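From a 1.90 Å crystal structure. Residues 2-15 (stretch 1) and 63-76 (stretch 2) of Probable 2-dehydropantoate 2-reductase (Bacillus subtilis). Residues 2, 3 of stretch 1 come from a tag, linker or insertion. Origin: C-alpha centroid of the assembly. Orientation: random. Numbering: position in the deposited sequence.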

# COMPACT_ATOMS: atom_id res chain seq x y z
N SER A 2 -3.68 22.78 45.85
CA SER A 2 -2.93 23.39 44.71
C SER A 2 -3.84 23.74 43.53
O SER A 2 -5.06 23.79 43.68
CB SER A 2 -1.81 22.44 44.27
OG SER A 2 -2.31 21.12 44.12
N LEU A 3 -3.25 23.98 42.36
CA LEU A 3 -4.03 24.14 41.14
C LEU A 3 -4.48 22.75 40.66
O LEU A 3 -3.83 21.77 40.94
CB LEU A 3 -3.22 24.87 40.06
CG LEU A 3 -3.46 26.39 40.00
CD1 LEU A 3 -3.48 27.00 41.37
CD2 LEU A 3 -2.46 27.12 39.10
N LYS A 4 -5.58 22.69 39.93
CA LYS A 4 -6.11 21.42 39.47
C LYS A 4 -5.93 21.26 37.95
O LYS A 4 -6.39 22.07 37.17
CB LYS A 4 -7.58 21.28 39.84
CG LYS A 4 -7.81 21.41 41.36
CD LYS A 4 -9.29 21.65 41.66
CE LYS A 4 -10.11 20.47 41.20
NZ LYS A 4 -9.37 19.18 41.44
N ILE A 5 -5.29 20.17 37.54
CA ILE A 5 -5.13 19.89 36.11
C ILE A 5 -5.81 18.58 35.73
O ILE A 5 -5.57 17.55 36.37
CB ILE A 5 -3.61 19.84 35.76
CG1 ILE A 5 -2.99 21.19 36.10
CG2 ILE A 5 -3.39 19.42 34.28
CD1 ILE A 5 -1.43 21.26 35.89
N GLY A 6 -6.67 18.60 34.73
CA GLY A 6 -7.18 17.33 34.19
C GLY A 6 -6.48 16.93 32.92
O GLY A 6 -6.33 17.72 32.00
N ILE A 7 -5.99 15.69 32.88
CA ILE A 7 -5.35 15.17 31.68
C ILE A 7 -6.42 14.35 30.96
O ILE A 7 -6.91 13.38 31.50
CB ILE A 7 -4.16 14.23 32.04
CG1 ILE A 7 -3.17 14.89 33.06
CG2 ILE A 7 -3.48 13.74 30.75
CD1 ILE A 7 -2.44 16.03 32.51
N ILE A 8 -6.81 14.74 29.75
CA ILE A 8 -7.83 13.98 29.02
C ILE A 8 -7.12 12.96 28.16
O ILE A 8 -6.45 13.31 27.17
CB ILE A 8 -8.72 14.85 28.10
CG1 ILE A 8 -9.18 16.16 28.80
CG2 ILE A 8 -9.90 14.01 27.55
CD1 ILE A 8 -10.15 15.98 29.90
N GLY A 9 -7.26 11.69 28.54
CA GLY A 9 -6.56 10.62 27.80
C GLY A 9 -5.59 9.88 28.68
O GLY A 9 -4.75 10.50 29.36
N GLY A 10 -5.67 8.54 28.67
CA GLY A 10 -4.78 7.75 29.51
C GLY A 10 -3.78 6.92 28.72
O GLY A 10 -3.37 5.86 29.17
N GLY A 11 -3.43 7.37 27.52
CA GLY A 11 -2.40 6.78 26.65
C GLY A 11 -1.03 7.20 27.19
O GLY A 11 -0.93 7.75 28.28
N SER A 12 0.02 6.88 26.42
CA SER A 12 1.41 7.21 26.76
C SER A 12 1.62 8.64 27.18
O SER A 12 2.20 8.93 28.22
CB SER A 12 2.25 7.02 25.49
OG SER A 12 2.22 5.63 25.21
N VAL A 13 1.17 9.55 26.33
CA VAL A 13 1.38 11.00 26.65
C VAL A 13 0.60 11.44 27.86
O VAL A 13 1.10 12.18 28.67
CB VAL A 13 1.01 11.91 25.44
CG1 VAL A 13 1.18 13.41 25.79
CG2 VAL A 13 1.89 11.55 24.25
N GLY A 14 -0.67 11.02 27.97
CA GLY A 14 -1.45 11.35 29.16
C GLY A 14 -0.80 10.92 30.46
O GLY A 14 -0.72 11.69 31.41
N LEU A 15 -0.35 9.68 30.52
CA LEU A 15 0.26 9.19 31.76
C LEU A 15 1.55 9.94 32.06
O LEU A 15 1.87 10.17 33.21
CB LEU A 15 0.54 7.69 31.64
CG LEU A 15 -0.74 6.83 31.47
CD1 LEU A 15 -0.33 5.35 31.21
CD2 LEU A 15 -1.66 6.96 32.67
N SER A 63 -15.19 10.99 33.27
CA SER A 63 -15.81 12.18 32.75
C SER A 63 -15.17 13.42 33.36
O SER A 63 -14.54 13.35 34.41
CB SER A 63 -17.32 12.14 33.05
OG SER A 63 -17.50 12.06 34.46
N ILE A 64 -15.30 14.53 32.66
CA ILE A 64 -14.82 15.81 33.17
C ILE A 64 -15.91 16.32 34.10
O ILE A 64 -16.96 16.81 33.66
CB ILE A 64 -14.60 16.85 32.04
CG1 ILE A 64 -13.66 16.28 30.97
CG2 ILE A 64 -14.04 18.19 32.59
CD1 ILE A 64 -13.58 17.13 29.75
N ASN A 65 -15.71 16.16 35.40
CA ASN A 65 -16.73 16.65 36.29
C ASN A 65 -16.16 17.51 37.42
O ASN A 65 -16.71 17.58 38.53
CB ASN A 65 -17.69 15.53 36.75
CG ASN A 65 -16.98 14.25 37.11
OD1 ASN A 65 -16.23 14.21 38.08
ND2 ASN A 65 -17.24 13.20 36.33
N SER A 66 -15.03 18.14 37.10
CA SER A 66 -14.49 19.26 37.88
C SER A 66 -14.29 20.51 37.03
O SER A 66 -14.33 20.47 35.78
CB SER A 66 -13.19 18.89 38.60
OG SER A 66 -13.42 17.96 39.64
N ASP A 67 -14.12 21.63 37.73
CA ASP A 67 -13.68 22.87 37.12
C ASP A 67 -12.15 22.92 37.23
O ASP A 67 -11.60 23.42 38.22
CB ASP A 67 -14.30 24.08 37.83
CG ASP A 67 -15.69 24.43 37.29
OD1 ASP A 67 -16.17 23.73 36.37
OD2 ASP A 67 -16.29 25.42 37.79
N PHE A 68 -11.46 22.40 36.22
CA PHE A 68 -10.00 22.35 36.27
C PHE A 68 -9.40 23.70 35.92
O PHE A 68 -9.96 24.43 35.12
CB PHE A 68 -9.46 21.27 35.34
CG PHE A 68 -9.84 19.90 35.77
CD1 PHE A 68 -9.15 19.27 36.80
CD2 PHE A 68 -10.92 19.25 35.18
CE1 PHE A 68 -9.49 17.98 37.22
CE2 PHE A 68 -11.27 17.96 35.60
CZ PHE A 68 -10.57 17.32 36.60
N ASP A 69 -8.26 24.02 36.53
CA ASP A 69 -7.47 25.17 36.12
C ASP A 69 -6.85 25.00 34.73
O ASP A 69 -6.67 25.98 34.00
CB ASP A 69 -6.40 25.46 37.17
CG ASP A 69 -7.03 25.88 38.50
OD1 ASP A 69 -7.92 26.76 38.45
OD2 ASP A 69 -6.68 25.31 39.55
N LEU A 70 -6.57 23.76 34.36
CA LEU A 70 -6.12 23.49 33.01
C LEU A 70 -6.59 22.09 32.60
O LEU A 70 -6.63 21.17 33.43
CB LEU A 70 -4.59 23.59 32.95
CG LEU A 70 -3.81 23.16 31.70
CD1 LEU A 70 -4.04 24.00 30.46
CD2 LEU A 70 -2.30 23.14 32.03
N LEU A 71 -6.97 21.96 31.34
CA LEU A 71 -7.18 20.65 30.74
C LEU A 71 -6.16 20.42 29.64
O LEU A 71 -5.93 21.29 28.80
CB LEU A 71 -8.57 20.54 30.14
CG LEU A 71 -9.66 20.55 31.21
CD1 LEU A 71 -11.05 20.64 30.54
CD2 LEU A 71 -9.53 19.32 32.06
N VAL A 72 -5.57 19.24 29.65
CA VAL A 72 -4.55 18.91 28.68
C VAL A 72 -5.11 17.75 27.91
O VAL A 72 -5.39 16.71 28.49
CB VAL A 72 -3.23 18.49 29.34
CG1 VAL A 72 -2.23 18.07 28.22
CG2 VAL A 72 -2.64 19.60 30.24
N VAL A 73 -5.31 17.94 26.61
CA VAL A 73 -6.00 16.96 25.77
C VAL A 73 -5.00 16.17 24.95
O VAL A 73 -4.26 16.72 24.14
CB VAL A 73 -7.04 17.64 24.83
CG1 VAL A 73 -7.64 16.60 23.80
CG2 VAL A 73 -8.16 18.30 25.66
N THR A 74 -4.97 14.85 25.18
CA THR A 74 -3.93 14.00 24.63
C THR A 74 -4.51 12.84 23.78
O THR A 74 -3.74 12.00 23.29
CB THR A 74 -3.02 13.41 25.76
OG1 THR A 74 -3.79 12.49 26.55
CG2 THR A 74 -2.55 14.50 26.71
N VAL A 75 -5.84 12.80 23.60
CA VAL A 75 -6.50 11.67 22.92
C VAL A 75 -6.31 11.67 21.42
O VAL A 75 -6.07 12.70 20.82
CB VAL A 75 -8.03 11.59 23.18
CG1 VAL A 75 -8.34 11.64 24.65
CG2 VAL A 75 -8.79 12.67 22.38
N LYS A 76 -6.45 10.49 20.82
CA LYS A 76 -6.47 10.35 19.38
C LYS A 76 -7.64 11.08 18.75
O LYS A 76 -8.73 11.17 19.33
CB LYS A 76 -6.52 8.87 19.02
CG LYS A 76 -5.24 8.11 19.36
O HOH W 1 -2.65 9.99 26.08

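Neighbouring strands of a parallel sheet are joined by a backbone ladder in which one strand offers its N–H and C=O groups on alternate residues, and the side chains then decide how each face is packed and how each end is closed. The contact between residues 2–15 and 63–76 of this probable 2-dehydropantoate 2-reductase is a compact example, burying 858 Å² in all. Strands 4–8 and 70–73 run parallel, 16° apart in direction, and three residues carry much of the covered surface: I8, K4 and T74.

The ladder itself is regular. G6 N donates to L70 O at 2.9 Å, V72 N to G6 O at 2.9 Å, and I8 N to V72 O at 2.7 Å, so G6 uses both of its backbone groups while I5 and I7 bring their CA atoms against the carbonyls of the partner strand. The CA-H...O contact of I5 CA with L70 O, at 3.3 Å, belongs to this pattern.

I8, the residue most covered, works through both backbone and side chain. Its side chain lies on the same face of the sheet as those of L71 and V73, with chi1 and chi2 both m. I8 CD1 packs 3.6 Å from I64 CD1 and 4.0 Å from L71 CD2, I8 CG1 lies 3.9 Å from V73 CG2, and I8 CG2 is 4.1 Å from V75 CG1. One isoleucine thus touches residues from the strand and from the loops before and after it. On the other face, I5 and I7 meet L70 and V72, as in the 4.1 Å approach of I5 CG2 to V72 CG2.

K4 closes the N-terminal end. Its amide donates to the side chain of D69, with K4 N 2.9 Å from D69 OD2, while its carbonyl accepts from L70 N at 3.3 Å and, weakly, from D69 N at 2.8 Å from K4 O. D69 therefore answers K4 with both side chain and backbone. Beside it the F68 ring has K4 O near its edge and G6 CA over one face, 3.9 Å from the ring centroid. The absence of a side chain at G6 permits this approach: an ideal CB would lie 2.8 Å from L71 CD2, a clash, and only 3.1 Å from F68 CE2.

T74 finishes the other end by binding one acceptor twice. T74 N and T74 OG1 each donate to I8 O at 2.9 Å, extending the ladder just past strand 70–73. The hydroxyl also accepts from a water, 2.8 Å from T74 OG1, which in turn accepts from G14 N at 2.9 Å and weakly from G11 N at 3.1 Å, linking the strand end to the start of the helix. Glycine again makes room: an ideal CB on G9 would fall 2.4 Å from T74 OG1, and the backbone angles of G9 by themselves call for glycine.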